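PDB 3S52: putative fumarylacetoacetate hydrolase family protein from Yersinia pestis, which is of unknown function but belongs to the fumarylacetoacetate hydrolase family, with a mostly beta fold that assembles as a pair of subunits. Local coordinates for residues A[17-23]-A[183-189]; A[43-48]-A[177-182]; A[87-93]-A[172-176]; A[99-105]-A[130-136]. All coordinates share one frame; numbering follows the deposited sequence.

Interaction 1. Residues A[17-23]-A[183-189]; sequences FPVNKVV and TLRAGDI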
loop_
_atom_site.group_PDB
_atom_site.type_symbol
_atom_site.label_atom_id
_atom_site.label_comp_id
_atom_site.label_asym_id
_atom_site.label_seq_id
_atom_site.Cartn_x
_atom_site.Cartn_y
_atom_site.Cartn_z
ATOM N N PHE A 17 -1.628 1.661 -19.972
ATOM C CA PHE A 17 -0.724 1.224 -18.909
ATOM C C PHE A 17 -1.520 0.433 -17.886
ATOM O O PHE A 17 -2.674 0.748 -17.637
ATOM C CB PHE A 17 -0.100 2.409 -18.154
ATOM C CG PHE A 17 0.735 3.333 -19.006
ATOM C CD1 PHE A 17 2.021 2.986 -19.378
ATOM C CD2 PHE A 17 0.242 4.564 -19.390
ATOM C CE1 PHE A 17 2.790 3.852 -20.134
ATOM C CE2 PHE A 17 1.000 5.429 -20.152
ATOM C CZ PHE A 17 2.279 5.074 -20.521
ATOM N N PRO A 18 -0.887 -0.560 -17.245
ATOM C CA PRO A 18 -1.495 -1.263 -16.104
ATOM C C PRO A 18 -1.744 -0.348 -14.889
ATOM O O PRO A 18 -1.118 0.695 -14.721
ATOM C CB PRO A 18 -0.430 -2.306 -15.733
ATOM C CG PRO A 18 0.441 -2.428 -16.933
ATOM C CD PRO A 18 0.460 -1.071 -17.552
ATOM N N VAL A 19 -2.667 -0.751 -14.036
ATOM C CA VAL A 19 -2.920 -0.033 -12.805
ATOM C C VAL A 19 -2.484 -0.944 -11.668
ATOM O O VAL A 19 -2.890 -2.104 -11.621
ATOM C CB VAL A 19 -4.411 0.269 -12.678
ATOM C CG1 VAL A 19 -4.735 0.889 -11.300
ATOM C CG2 VAL A 19 -4.848 1.175 -13.835
ATOM N N ASN A 20 -1.613 -0.453 -10.791
ATOM C CA ASN A 20 -1.237 -1.240 -9.612
ATOM C C ASN A 20 -1.267 -0.454 -8.320
ATOM O O ASN A 20 -2.085 -0.724 -7.435
ATOM C CB ASN A 20 0.142 -1.895 -9.792
ATOM C CG ASN A 20 0.105 -3.054 -10.760
ATOM O OD1 ASN A 20 0.479 -2.920 -11.938
ATOM N ND2 ASN A 20 -0.364 -4.204 -10.278
ATOM N N LYS A 21 -0.360 0.511 -8.196
ATOM C CA LYS A 21 -0.236 1.250 -6.940
ATOM C C LYS A 21 0.083 2.723 -7.149
ATOM O O LYS A 21 0.415 3.163 -8.258
ATOM C CB LYS A 21 0.824 0.617 -6.017
ATOM C CG LYS A 21 2.273 0.681 -6.567
ATOM C CD LYS A 21 3.279 0.061 -5.578
ATOM C CE LYS A 21 4.686 -0.078 -6.203
ATOM N NZ LYS A 21 4.700 -0.969 -7.416
ATOM N N VAL A 22 -0.008 3.463 -6.050
ATOM C CA VAL A 22 0.315 4.881 -5.987
ATOM C C VAL A 22 1.306 5.053 -4.828
ATOM O O VAL A 22 0.989 4.691 -3.701
ATOM C CB VAL A 22 -0.959 5.696 -5.697
ATOM C CG1 VAL A 22 -0.677 7.194 -5.745
ATOM C CG2 VAL A 22 -2.042 5.320 -6.675
ATOM N N VAL A 23 2.510 5.549 -5.113
ATOM C CA VAL A 23 3.523 5.783 -4.080
ATOM C C VAL A 23 3.527 7.271 -3.801
ATOM O O VAL A 23 3.534 8.082 -4.717
ATOM C CB VAL A 23 4.921 5.262 -4.496
ATOM C CG1 VAL A 23 5.936 5.367 -3.324
ATOM C CG2 VAL A 23 4.823 3.832 -4.965
ATOM N N THR A 183 9.744 -1.265 -6.480
ATOM C CA THR A 183 9.778 -1.256 -7.938
ATOM C C THR A 183 8.558 -0.465 -8.401
ATOM O O THR A 183 7.432 -0.740 -7.982
ATOM C CB THR A 183 9.732 -2.683 -8.521
ATOM O OG1 THR A 183 10.999 -3.319 -8.312
ATOM C CG2 THR A 183 9.421 -2.647 -10.034
ATOM N N LEU A 184 8.774 0.539 -9.239
ATOM C CA LEU A 184 7.663 1.304 -9.785
ATOM C C LEU A 184 7.381 0.809 -11.196
ATOM O O LEU A 184 8.167 1.049 -12.109
ATOM C CB LEU A 184 7.980 2.799 -9.789
ATOM C CG LEU A 184 8.452 3.406 -8.466
ATOM C CD1 LEU A 184 8.614 4.908 -8.596
ATOM C CD2 LEU A 184 7.500 3.063 -7.331
ATOM N N ARG A 185 6.273 0.097 -11.368
ATOM C CA ARG A 185 5.974 -0.499 -12.656
ATOM C C ARG A 185 5.423 0.569 -13.591
ATOM O O ARG A 185 4.907 1.594 -13.140
ATOM C CB ARG A 185 4.980 -1.646 -12.493
ATOM C CG ARG A 185 5.453 -2.799 -11.570
ATOM C CD ARG A 185 4.749 -4.120 -11.933
ATOM N NE ARG A 185 4.981 -5.220 -10.982
ATOM C CZ ARG A 185 6.102 -5.934 -10.925
ATOM N NH1 ARG A 185 6.223 -6.922 -10.049
ATOM N NH2 ARG A 185 7.113 -5.655 -11.738
ATOM N N ALA A 186 5.544 0.333 -14.889
ATOM C CA ALA A 186 4.836 1.157 -15.855
ATOM C C ALA A 186 3.379 1.178 -15.420
ATOM O O ALA A 186 2.814 0.135 -15.096
ATOM C CB ALA A 186 4.963 0.558 -17.254
ATOM N N GLY A 187 2.780 2.362 -15.381
ATOM C CA GLY A 187 1.401 2.486 -14.949
ATOM C C GLY A 187 1.276 2.842 -13.477
ATOM O O GLY A 187 0.184 3.150 -13.011
ATOM N N ASP A 188 2.376 2.791 -12.726
ATOM C CA ASP A 188 2.289 3.250 -11.345
ATOM C C ASP A 188 2.222 4.766 -11.337
ATOM O O ASP A 188 2.640 5.423 -12.287
ATOM C CB ASP A 188 3.437 2.746 -10.469
ATOM C CG ASP A 188 3.265 1.276 -10.053
ATOM O OD1 ASP A 188 2.154 0.713 -10.182
ATOM O OD2 ASP A 188 4.249 0.682 -9.582
ATOM N N ILE A 189 1.685 5.318 -10.259
ATOM C CA ILE A 189 1.528 6.751 -10.138
ATOM C C ILE A 189 2.314 7.200 -8.917
ATOM O O ILE A 189 2.352 6.496 -7.903
ATOM C CB ILE A 189 0.022 7.113 -9.964
ATOM C CG1 ILE A 189 -0.794 6.676 -11.189
ATOM C CG2 ILE A 189 -0.161 8.586 -9.682
ATOM C CD1 ILE A 189 -2.311 6.660 -10.940
HETATM O O HOH W 1 -1.181 2.412 -10.701
HETATM O O HOH W 2 1.327 -0.573 -12.739
#
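Lys21 and Asp188 show how one buried carboxylate can organise a loop against a strand. Lys21 NZ meets Asp188 OD2 in a salt bridge of 2.8 Å, on the syn side though 30° out of the carboxylate plane, and Lys21 NZ also donates to Thr183 O at 2.8 Å, nearly in line with that carbonyl bond. The lysine chain runs extended to CE and bends only at its last torsion (chi4 -61°), which turns the ammonium between its two acceptors. Arg185 N reaches Asp188 OD2 at 2.8 Å from the opposite face, while Lys21 N comes to Asp188 OD1 at 3.2 Å from above the carboxylate plane. Three donors thus fix the rotation of the carboxylate and would probably favour its charged form.

A type II turn from Arg185 to Asp188, closed by Asp188 N to Arg185 O, presents this group. Its third residue, Gly187, has a positive phi, and Gly187 CA makes a CA-H...O contact of 3.1 Å with Pro18 O. One water joins Asn20 N, Lys21 O and Gly187 O, linking the two backbones.

Beyond the turn the segments pair in parallel: Ile189 N donates to Lys21 O, and Val23 N to Ile189 O at 3.0 Å. Val23 CG2 touches Leu184 CD2 at 3.7 Å, the two side chains crossing at about a right angle.

At the dimer boundary, Arg185 forms a salt bridge with Glu51 of the second subunit and Thr183 bonds to Asp128 of that subunit. Strand 21-26 lies between strand 189-191 and antiparallel strand 45-50, with Leu54 of strand 54-56 packed on Val22 and Ile189.

Interaction 2. Residues A[43-48]-A[177-182]; sequences EPVLFI and YMSRFF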
loop_
_atom_site.group_PDB
_atom_site.type_symbol
_atom_site.label_atom_id
_atom_site.label_comp_id
_atom_site.label_asym_id
_atom_site.label_seq_id
_atom_site.Cartn_x
_atom_site.Cartn_y
_atom_site.Cartn_z
ATOM N N GLU A 43 14.793 11.821 5.540
ATOM C CA GLU A 43 14.487 11.222 4.242
ATOM C C GLU A 43 12.989 11.265 3.978
ATOM O O GLU A 43 12.181 11.313 4.921
ATOM C CB GLU A 43 14.972 9.778 4.208
ATOM C CG GLU A 43 16.391 9.619 4.728
ATOM C CD GLU A 43 16.943 8.245 4.467
ATOM O OE1 GLU A 43 17.159 7.919 3.276
ATOM O OE2 GLU A 43 17.131 7.488 5.441
ATOM N N PRO A 44 12.608 11.256 2.692
ATOM C CA PRO A 44 11.202 11.386 2.328
ATOM C C PRO A 44 10.340 10.398 3.086
ATOM O O PRO A 44 10.695 9.228 3.233
ATOM C CB PRO A 44 11.196 11.057 0.843
ATOM C CG PRO A 44 12.561 11.512 0.366
ATOM C CD PRO A 44 13.504 11.361 1.521
ATOM N N VAL A 45 9.205 10.890 3.562
ATOM C CA VAL A 45 8.185 10.060 4.191
ATOM C C VAL A 45 7.347 9.403 3.101
ATOM O O VAL A 45 6.734 10.083 2.287
ATOM C CB VAL A 45 7.296 10.932 5.067
ATOM C CG1 VAL A 45 6.170 10.118 5.659
ATOM C CG2 VAL A 45 8.151 11.580 6.162
ATOM N N LEU A 46 7.348 8.076 3.069
ATOM C CA LEU A 46 6.722 7.339 1.969
ATOM C C LEU A 46 5.561 6.489 2.458
ATOM O O LEU A 46 5.667 5.814 3.476
ATOM C CB LEU A 46 7.748 6.424 1.290
ATOM C CG LEU A 46 8.922 7.129 0.604
ATOM C CD1 LEU A 46 9.656 6.153 -0.290
ATOM C CD2 LEU A 46 8.382 8.286 -0.248
ATOM N N PHE A 47 4.449 6.520 1.732
ATOM C CA PHE A 47 3.379 5.561 1.970
ATOM C C PHE A 47 2.755 5.247 0.629
ATOM O O PHE A 47 3.122 5.858 -0.379
ATOM C CB PHE A 47 2.351 6.106 2.965
ATOM C CG PHE A 47 1.672 7.377 2.508
ATOM C CD1 PHE A 47 2.246 8.615 2.750
ATOM C CD2 PHE A 47 0.448 7.327 1.857
ATOM C CE1 PHE A 47 1.622 9.782 2.332
ATOM C CE2 PHE A 47 -0.190 8.491 1.428
ATOM C CZ PHE A 47 0.396 9.715 1.660
ATOM N N ILE A 48 1.810 4.314 0.603
ATOM C CA ILE A 48 1.311 3.801 -0.675
ATOM C C ILE A 48 -0.205 3.669 -0.622
ATOM O O ILE A 48 -0.746 3.358 0.432
ATOM C CB ILE A 48 1.927 2.412 -0.990
ATOM C CG1 ILE A 48 3.450 2.514 -1.124
ATOM C CG2 ILE A 48 1.304 1.794 -2.276
ATOM C CD1 ILE A 48 4.158 1.179 -1.420
ATOM N N TYR A 177 14.583 8.003 -5.142
ATOM C CA TYR A 177 14.544 7.489 -3.778
ATOM C C TYR A 177 13.494 6.382 -3.574
ATOM O O TYR A 177 13.821 5.298 -3.060
ATOM C CB TYR A 177 14.342 8.635 -2.781
ATOM C CG TYR A 177 14.250 8.174 -1.346
ATOM C CD1 TYR A 177 15.370 7.692 -0.669
ATOM C CD2 TYR A 177 13.041 8.197 -0.674
ATOM C CE1 TYR A 177 15.279 7.254 0.656
ATOM C CE2 TYR A 177 12.939 7.773 0.648
ATOM C CZ TYR A 177 14.055 7.304 1.307
ATOM O OH TYR A 177 13.926 6.879 2.620
HETATM N N MSE A 178 12.251 6.639 -3.983
HETATM C CA MSE A 178 11.170 5.644 -3.855
HETATM C C MSE A 178 11.556 4.307 -4.484
HETATM O O MSE A 178 11.253 3.241 -3.958
HETATM C CB MSE A 178 9.874 6.132 -4.519
HETATM C CG MSE A 178 9.232 7.339 -3.869
HETATM SE SE MSE A 178 7.825 8.104 -5.041
HETATM C CE MSE A 178 6.983 9.308 -3.695
ATOM N N SER A 179 12.217 4.365 -5.625
ATOM C CA SER A 179 12.560 3.142 -6.360
ATOM C C SER A 179 13.616 2.304 -5.628
ATOM O O SER A 179 13.875 1.180 -6.031
ATOM C CB SER A 179 13.065 3.475 -7.769
ATOM O OG SER A 179 14.417 3.939 -7.732
ATOM N N ARG A 180 14.235 2.842 -4.572
ATOM C CA ARG A 180 15.180 2.047 -3.784
ATOM C C ARG A 180 14.417 1.025 -2.961
ATOM O O ARG A 180 14.926 -0.037 -2.647
ATOM C CB ARG A 180 16.004 2.917 -2.837
ATOM C CG ARG A 180 17.014 3.846 -3.514
ATOM C CD ARG A 180 17.802 4.626 -2.449
ATOM N NE ARG A 180 18.477 3.712 -1.528
ATOM C CZ ARG A 180 18.829 4.018 -0.284
ATOM N NH1 ARG A 180 18.566 5.222 0.214
ATOM N NH2 ARG A 180 19.438 3.109 0.465
ATOM N N PHE A 181 13.183 1.368 -2.616
ATOM C CA PHE A 181 12.310 0.520 -1.801
ATOM C C PHE A 181 11.333 -0.269 -2.661
ATOM O O PHE A 181 11.144 -1.468 -2.447
ATOM C CB PHE A 181 11.571 1.326 -0.716
ATOM C CG PHE A 181 12.482 1.859 0.350
ATOM C CD1 PHE A 181 12.721 1.122 1.513
ATOM C CD2 PHE A 181 13.131 3.076 0.180
ATOM C CE1 PHE A 181 13.567 1.604 2.498
ATOM C CE2 PHE A 181 13.976 3.568 1.152
ATOM C CZ PHE A 181 14.202 2.832 2.319
ATOM N N PHE A 182 10.615 0.446 -3.527
ATOM C CA PHE A 182 9.548 -0.149 -4.328
ATOM C C PHE A 182 9.846 -0.115 -5.828
ATOM O O PHE A 182 10.201 0.923 -6.380
ATOM C CB PHE A 182 8.228 0.563 -4.027
ATOM C CG PHE A 182 8.078 0.942 -2.574
ATOM C CD1 PHE A 182 7.912 -0.036 -1.604
ATOM C CD2 PHE A 182 8.111 2.264 -2.180
ATOM C CE1 PHE A 182 7.779 0.302 -0.271
ATOM C CE2 PHE A 182 7.976 2.603 -0.843
ATOM C CZ PHE A 182 7.823 1.617 0.106
#
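The C-terminal part of helix 171-181 lies against strand 45-50 through a row of apolar side chains, an example of a helix packed on the face of a sheet. Leu46 is the central piece: its CD1 branch sits 3.8 Å from Tyr177 CE2 and 4.0 Å from Phe182 CE2, and its CD2 lies 3.8 Å from Met178 CG, where Met178 is modelled as selenomethionine.

Two aromatic rings frame this leucine. Pro44 makes a CH-pi contact over one face of Tyr177, its CD 4.0 Å from the ring centroid and offset toward the rim, while Pro44 CG comes within 3.5 Å of Tyr177 CD2. Tyr177 CG stands anti to the backbone N (chi1 178°), which swings the ring out to the proline. Phe182 is sandwiched: Ile48 CD1 makes a CH-pi contact with the centre of one face, 3.8 Å from the centroid and 6° off the normal, and Phe181 CB covers the centre of the other.

At the exposed end Glu43 OE1 passes 3.3 Å from Tyr177 CE1, with the carboxylate and ring planes 57° apart. The tyrosine hydroxyl bonds to Lys123 of the second subunit, whose NZ also donates to Pro44 O, and Phe181 stacks on Phe67 of that subunit. Met178 O accepts from both Phe181 N and Phe182 N. Pro44, just before the strand, and strand residues Leu46 and Ile48 all face the helix, the alternation of a beta strand in a sheet with a helix packed against it.

Interaction 3. Residues A[87-93]-A[172-176]; sequences ASEDRVA and IPLIS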
loop_
_atom_site.group_PDB
_atom_site.type_symbol
_atom_site.label_atom_id
_atom_site.label_comp_id
_atom_site.label_asym_id
_atom_site.label_seq_id
_atom_site.Cartn_x
_atom_site.Cartn_y
_atom_site.Cartn_z
ATOM N N ALA A 87 16.694 3.202 -9.451
ATOM C CA ALA A 87 16.996 3.934 -10.672
ATOM C C ALA A 87 17.732 5.241 -10.397
ATOM O O ALA A 87 17.464 5.916 -9.407
ATOM C CB ALA A 87 15.716 4.209 -11.442
ATOM N N SER A 88 18.657 5.586 -11.284
ATOM C CA SER A 88 19.367 6.855 -11.219
ATOM C C SER A 88 18.420 7.986 -11.586
ATOM O O SER A 88 17.366 7.762 -12.180
ATOM C CB SER A 88 20.544 6.861 -12.191
ATOM O OG SER A 88 20.065 6.955 -13.526
ATOM N N GLU A 89 18.796 9.208 -11.229
ATOM C CA GLU A 89 17.968 10.358 -11.550
ATOM C C GLU A 89 17.722 10.466 -13.049
ATOM O O GLU A 89 16.618 10.769 -13.471
ATOM C CB GLU A 89 18.575 11.643 -10.989
ATOM C CG GLU A 89 18.432 11.754 -9.477
ATOM C CD GLU A 89 19.010 13.045 -8.931
ATOM O OE1 GLU A 89 19.400 13.916 -9.738
ATOM O OE2 GLU A 89 19.078 13.189 -7.692
ATOM N N ASP A 90 18.743 10.195 -13.859
ATOM C CA ASP A 90 18.567 10.266 -15.309
ATOM C C ASP A 90 17.601 9.201 -15.851
ATOM O O ASP A 90 16.767 9.488 -16.715
ATOM C CB ASP A 90 19.923 10.132 -16.005
ATOM N N ARG A 91 17.686 7.985 -15.332
ATOM C CA ARG A 91 16.753 6.954 -15.753
ATOM C C ARG A 91 15.323 7.338 -15.364
ATOM O O ARG A 91 14.379 7.123 -16.132
ATOM C CB ARG A 91 17.143 5.606 -15.162
ATOM C CG ARG A 91 16.241 4.457 -15.620
ATOM C CD ARG A 91 16.607 3.150 -14.929
ATOM N NE ARG A 91 17.989 2.780 -15.211
ATOM C CZ ARG A 91 18.383 2.174 -16.327
ATOM N NH1 ARG A 91 19.664 1.870 -16.513
ATOM N NH2 ARG A 91 17.489 1.873 -17.261
ATOM N N VAL A 92 15.168 7.919 -14.176
ATOM C CA VAL A 92 13.857 8.384 -13.713
ATOM C C VAL A 92 13.302 9.434 -14.662
ATOM O O VAL A 92 12.174 9.317 -15.140
ATOM C CB VAL A 92 13.900 8.962 -12.263
ATOM C CG1 VAL A 92 12.688 9.863 -12.000
ATOM C CG2 VAL A 92 13.970 7.822 -11.237
ATOM N N ALA A 93 14.101 10.454 -14.945
ATOM C CA ALA A 93 13.672 11.495 -15.875
ATOM C C ALA A 93 13.091 10.911 -17.181
ATOM O O ALA A 93 12.071 11.390 -17.669
ATOM C CB ALA A 93 14.832 12.447 -16.179
ATOM N N ILE A 172 12.320 14.328 -9.406
ATOM C CA ILE A 172 13.255 13.303 -9.863
ATOM C C ILE A 172 14.006 12.568 -8.736
ATOM O O ILE A 172 13.909 11.351 -8.628
ATOM C CB ILE A 172 14.197 13.857 -10.951
ATOM C CG1 ILE A 172 13.406 13.993 -12.258
ATOM C CG2 ILE A 172 15.388 12.944 -11.154
ATOM C CD1 ILE A 172 13.875 15.128 -13.128
ATOM N N PRO A 173 14.740 13.301 -7.884
ATOM C CA PRO A 173 15.340 12.609 -6.735
ATOM C C PRO A 173 14.310 11.884 -5.857
ATOM O O PRO A 173 14.639 10.870 -5.234
ATOM C CB PRO A 173 16.013 13.738 -5.936
ATOM C CG PRO A 173 15.454 15.048 -6.519
ATOM C CD PRO A 173 15.114 14.729 -7.950
ATOM N N LEU A 174 13.085 12.392 -5.788
ATOM C CA LEU A 174 12.073 11.720 -4.970
ATOM C C LEU A 174 11.775 10.337 -5.556
ATOM O O LEU A 174 11.784 9.312 -4.860
ATOM C CB LEU A 174 10.779 12.550 -4.898
ATOM C CG LEU A 174 9.605 11.935 -4.119
ATOM C CD1 LEU A 174 9.900 11.843 -2.641
ATOM C CD2 LEU A 174 8.333 12.759 -4.349
ATOM N N ILE A 175 11.521 10.312 -6.853
ATOM C CA ILE A 175 11.151 9.071 -7.497
ATOM C C ILE A 175 12.338 8.120 -7.483
ATOM O O ILE A 175 12.183 6.917 -7.306
ATOM C CB ILE A 175 10.618 9.293 -8.919
ATOM C CG1 ILE A 175 9.306 10.075 -8.865
ATOM C CG2 ILE A 175 10.391 7.960 -9.610
ATOM C CD1 ILE A 175 8.708 10.367 -10.248
ATOM N N SER A 176 13.535 8.671 -7.640
ATOM C CA SER A 176 14.732 7.861 -7.548
ATOM C C SER A 176 14.767 7.198 -6.177
ATOM O O SER A 176 14.933 5.983 -6.056
ATOM C CB SER A 176 15.974 8.725 -7.773
ATOM O OG SER A 176 17.151 7.963 -7.631
HETATM O O HOH W 3 17.549 4.976 -6.879
#
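Ala87 O is gripped from two directions: Ser176 OG donates to it at 2.7 Å, almost in line with the carbonyl bond, and a water donates at 2.7 Å. The same water gives its second proton to Ser176 O, bridging Ala87, just ahead of the N-cap of helix 89-95, to the backbone of helix 171-181. Ser176 OG stands anti to its own backbone N (chi1 178°), and this directs the hydroxyl across to the carbonyl.

Past this polar corner the contact is mostly van der Waals. Val92 reaches over with both methyls, CG1 lying 3.8 Å from Ile175 CB and CG2 3.7 Å from Ser176 N. Ile172 CG2 fits closely beside Glu89, 3.4 Å from Glu89 CB, the two side chains crossing at about a right angle. The extended glutamate chain carries Glu89 OE2 to 3.6 Å from Pro173 CB.

Ser88 occupies the N-cap, its OG accepting from Arg91 N at 3.2 Å, so the first turn is secured next to the place where Ala87 is held. Ile175 continues inward onto Val78 and Ile80 of strand 70-80. The axes of the short helical segments 89-93 and 172-176 pass 8.7 Å apart at 103°, an example of near-perpendicular helix packing with a serine-capped helix start at its edge.

Interaction 4. Residues A[99-105]-A[130-136]; sequences YGVALDL and SCPISGF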
loop_
_atom_site.group_PDB
_atom_site.type_symbol
_atom_site.label_atom_id
_atom_site.label_comp_id
_atom_site.label_asym_id
_atom_site.label_seq_id
_atom_site.Cartn_x
_atom_site.Cartn_y
_atom_site.Cartn_z
ATOM N N TYR A 99 1.722 13.933 -16.602
ATOM C CA TYR A 99 1.423 14.506 -15.307
ATOM C C TYR A 99 -0.070 14.748 -15.116
ATOM O O TYR A 99 -0.797 14.997 -16.070
ATOM C CB TYR A 99 2.186 15.813 -15.139
ATOM C CG TYR A 99 3.685 15.659 -15.216
ATOM C CD1 TYR A 99 4.407 15.216 -14.123
ATOM C CD2 TYR A 99 4.379 15.976 -16.382
ATOM C CE1 TYR A 99 5.787 15.082 -14.179
ATOM C CE2 TYR A 99 5.756 15.841 -16.452
ATOM C CZ TYR A 99 6.454 15.399 -15.340
ATOM O OH TYR A 99 7.818 15.256 -15.383
ATOM N N GLY A 100 -0.509 14.718 -13.865
ATOM C CA GLY A 100 -1.914 14.838 -13.550
ATOM C C GLY A 100 -2.053 15.491 -12.189
ATOM O O GLY A 100 -1.066 15.919 -11.593
ATOM N N VAL A 101 -3.288 15.614 -11.727
ATOM C CA VAL A 101 -3.527 16.188 -10.421
ATOM C C VAL A 101 -4.449 15.264 -9.645
ATOM O O VAL A 101 -5.433 14.750 -10.190
ATOM C CB VAL A 101 -4.097 17.616 -10.516
ATOM C CG1 VAL A 101 -5.422 17.624 -11.288
ATOM C CG2 VAL A 101 -4.263 18.221 -9.119
ATOM N N ALA A 102 -4.106 15.021 -8.382
ATOM C CA ALA A 102 -4.917 14.158 -7.534
ATOM C C ALA A 102 -5.274 14.834 -6.216
ATOM O O ALA A 102 -4.705 15.867 -5.852
ATOM C CB ALA A 102 -4.184 12.840 -7.259
ATOM N N LEU A 103 -6.227 14.230 -5.517
ATOM C CA LEU A 103 -6.505 14.524 -4.113
ATOM C C LEU A 103 -6.066 13.330 -3.278
ATOM O O LEU A 103 -6.571 12.222 -3.454
ATOM C CB LEU A 103 -8.004 14.729 -3.893
ATOM C CG LEU A 103 -8.627 15.887 -4.666
ATOM C CD1 LEU A 103 -10.111 15.988 -4.368
ATOM C CD2 LEU A 103 -7.916 17.187 -4.319
ATOM N N ASP A 104 -5.132 13.540 -2.361
ATOM C CA ASP A 104 -4.797 12.473 -1.457
ATOM C C ASP A 104 -5.739 12.736 -0.300
ATOM O O ASP A 104 -5.423 13.504 0.620
ATOM C CB ASP A 104 -3.314 12.640 -1.061
ATOM C CG ASP A 104 -2.918 11.874 0.206
ATOM O OD1 ASP A 104 -3.668 10.979 0.662
ATOM O OD2 ASP A 104 -1.817 12.172 0.735
ATOM N N LEU A 105 -6.862 12.014 -0.299
ATOM C CA LEU A 105 -7.891 12.203 0.724
ATOM C C LEU A 105 -7.473 11.454 1.966
ATOM O O LEU A 105 -7.027 10.310 1.892
ATOM C CB LEU A 105 -9.268 11.692 0.282
ATOM C CG LEU A 105 -9.926 12.227 -0.994
ATOM C CD1 LEU A 105 -11.295 11.594 -1.162
ATOM C CD2 LEU A 105 -10.036 13.735 -0.957
ATOM N N SER A 130 -9.762 6.851 -1.921
ATOM C CA SER A 130 -8.994 7.928 -1.268
ATOM C C SER A 130 -8.044 8.656 -2.226
ATOM O O SER A 130 -7.224 9.474 -1.801
ATOM C CB SER A 130 -8.173 7.394 -0.103
ATOM O OG SER A 130 -7.185 6.519 -0.593
ATOM N N CYS A 131 -8.098 8.304 -3.504
ATOM C CA CYS A 131 -7.225 8.944 -4.480
ATOM C C CYS A 131 -7.944 9.219 -5.806
ATOM O O CYS A 131 -7.669 8.589 -6.823
ATOM C CB CYS A 131 -5.952 8.128 -4.697
ATOM S SG CYS A 131 -4.685 8.994 -5.688
ATOM N N PRO A 132 -8.873 10.177 -5.788
ATOM C CA PRO A 132 -9.469 10.746 -7.001
ATOM C C PRO A 132 -8.379 11.402 -7.822
ATOM O O PRO A 132 -7.617 12.208 -7.275
ATOM C CB PRO A 132 -10.387 11.851 -6.459
ATOM C CG PRO A 132 -10.570 11.549 -5.020
ATOM C CD PRO A 132 -9.317 10.866 -4.574
ATOM N N ILE A 133 -8.322 11.095 -9.114
ATOM C CA ILE A 133 -7.247 11.600 -9.951
ATOM C C ILE A 133 -7.752 11.990 -11.342
ATOM O O ILE A 133 -8.723 11.408 -11.848
ATOM C CB ILE A 133 -6.113 10.559 -10.058
ATOM C CG1 ILE A 133 -4.917 11.118 -10.825
ATOM C CG2 ILE A 133 -6.608 9.298 -10.715
ATOM C CD1 ILE A 133 -3.626 10.352 -10.510
ATOM N N SER A 134 -7.090 12.985 -11.933
ATOM C CA SER A 134 -7.395 13.475 -13.272
ATOM C C SER A 134 -6.812 12.568 -14.361
ATOM O O SER A 134 -6.112 11.593 -14.078
ATOM C CB SER A 134 -6.788 14.881 -13.456
ATOM O OG SER A 134 -5.353 14.821 -13.503
ATOM N N GLY A 135 -7.081 12.929 -15.609
ATOM C CA GLY A 135 -6.393 12.344 -16.739
ATOM C C GLY A 135 -4.978 12.896 -16.754
ATOM O O GLY A 135 -4.683 13.872 -16.065
ATOM N N PHE A 136 -4.110 12.278 -17.542
ATOM C CA PHE A 136 -2.726 12.709 -17.644
ATOM C C PHE A 136 -2.426 13.535 -18.890
ATOM O O PHE A 136 -2.960 13.272 -19.976
ATOM C CB PHE A 136 -1.777 11.508 -17.528
ATOM C CG PHE A 136 -1.790 10.888 -16.168
ATOM C CD1 PHE A 136 -0.977 11.385 -15.158
ATOM C CD2 PHE A 136 -2.671 9.862 -15.874
ATOM C CE1 PHE A 136 -1.019 10.830 -13.886
ATOM C CE2 PHE A 136 -2.715 9.305 -14.607
ATOM C CZ PHE A 136 -1.883 9.801 -13.611
#
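Ser134 and Val101 meet with the serine side chain taking the place of a backbone acceptor. Ser134 OG accepts from Val101 N at 2.8 Å, an almost straight bond of 172°, and donates to Gly135 O at 2.8 Å. Its chi1 of 69° sets the hydroxyl between its own backbone N and carbonyl carbon, facing Val101, whose carbonyl O receives Ser134 N at 3.0 Å. Val101 N and O are thus both bonded by Ser134.

Farther along, Leu105 and Pro132 lie obliquely across each other: Leu105 CG is 3.9 Å from Pro132 CD, and Leu105 CD1 packs beside CG of the ring. Proline has no N-H to offer here, but Pro132 O takes Leu103 N at 3.0 Å, and Ser130 O takes Leu105 N. Between these ends Ala102 CB is flanked by Ile133 CG1 at 4.0 Å and Cys131 SG. At the far end the ring of Phe136 lies obliquely against Tyr99 C and Gly100 N, Phe136 CD1 being 3.6 Å from Gly100 N.

Strand segments 99-103 and 131-133 run antiparallel, their axes at 150°, deep in the protein. The Asp104 side chain forms salt bridges with Lys49 and Lys125 and lies about 5 Å from a bound sulfate. Strand 70-80 pairs with the other edge of strand 96-107, Val101 and Leu103 reach strand 206-211 of the second sheet, and Ile133 packs on Ile189 of strand 189-191.

How the interactions relate
Taken together, the four contacts show chemistry following the elements that are joined. Interaction 4, strand on strand, is wholly buried, and backbone pairing dominates it; interactions 1 and 2 are partly buried and reach the second subunit, whereas interaction 3 lies farthest out and touches no other chain. Interactions 1, 2 and 4 meet on the same mixed sheet: Val23 packs on Met178 and Phe182, and Phe47 approaches Asp104. Interactions 2 and 3 share helix 171-181, joined also by a probable hydrogen bond between Ala87 N and Ser179 OG. Only interaction 1 has a salt bridge between its own two segments; interaction 2, helix on strand, is chiefly aromatic and aliphatic.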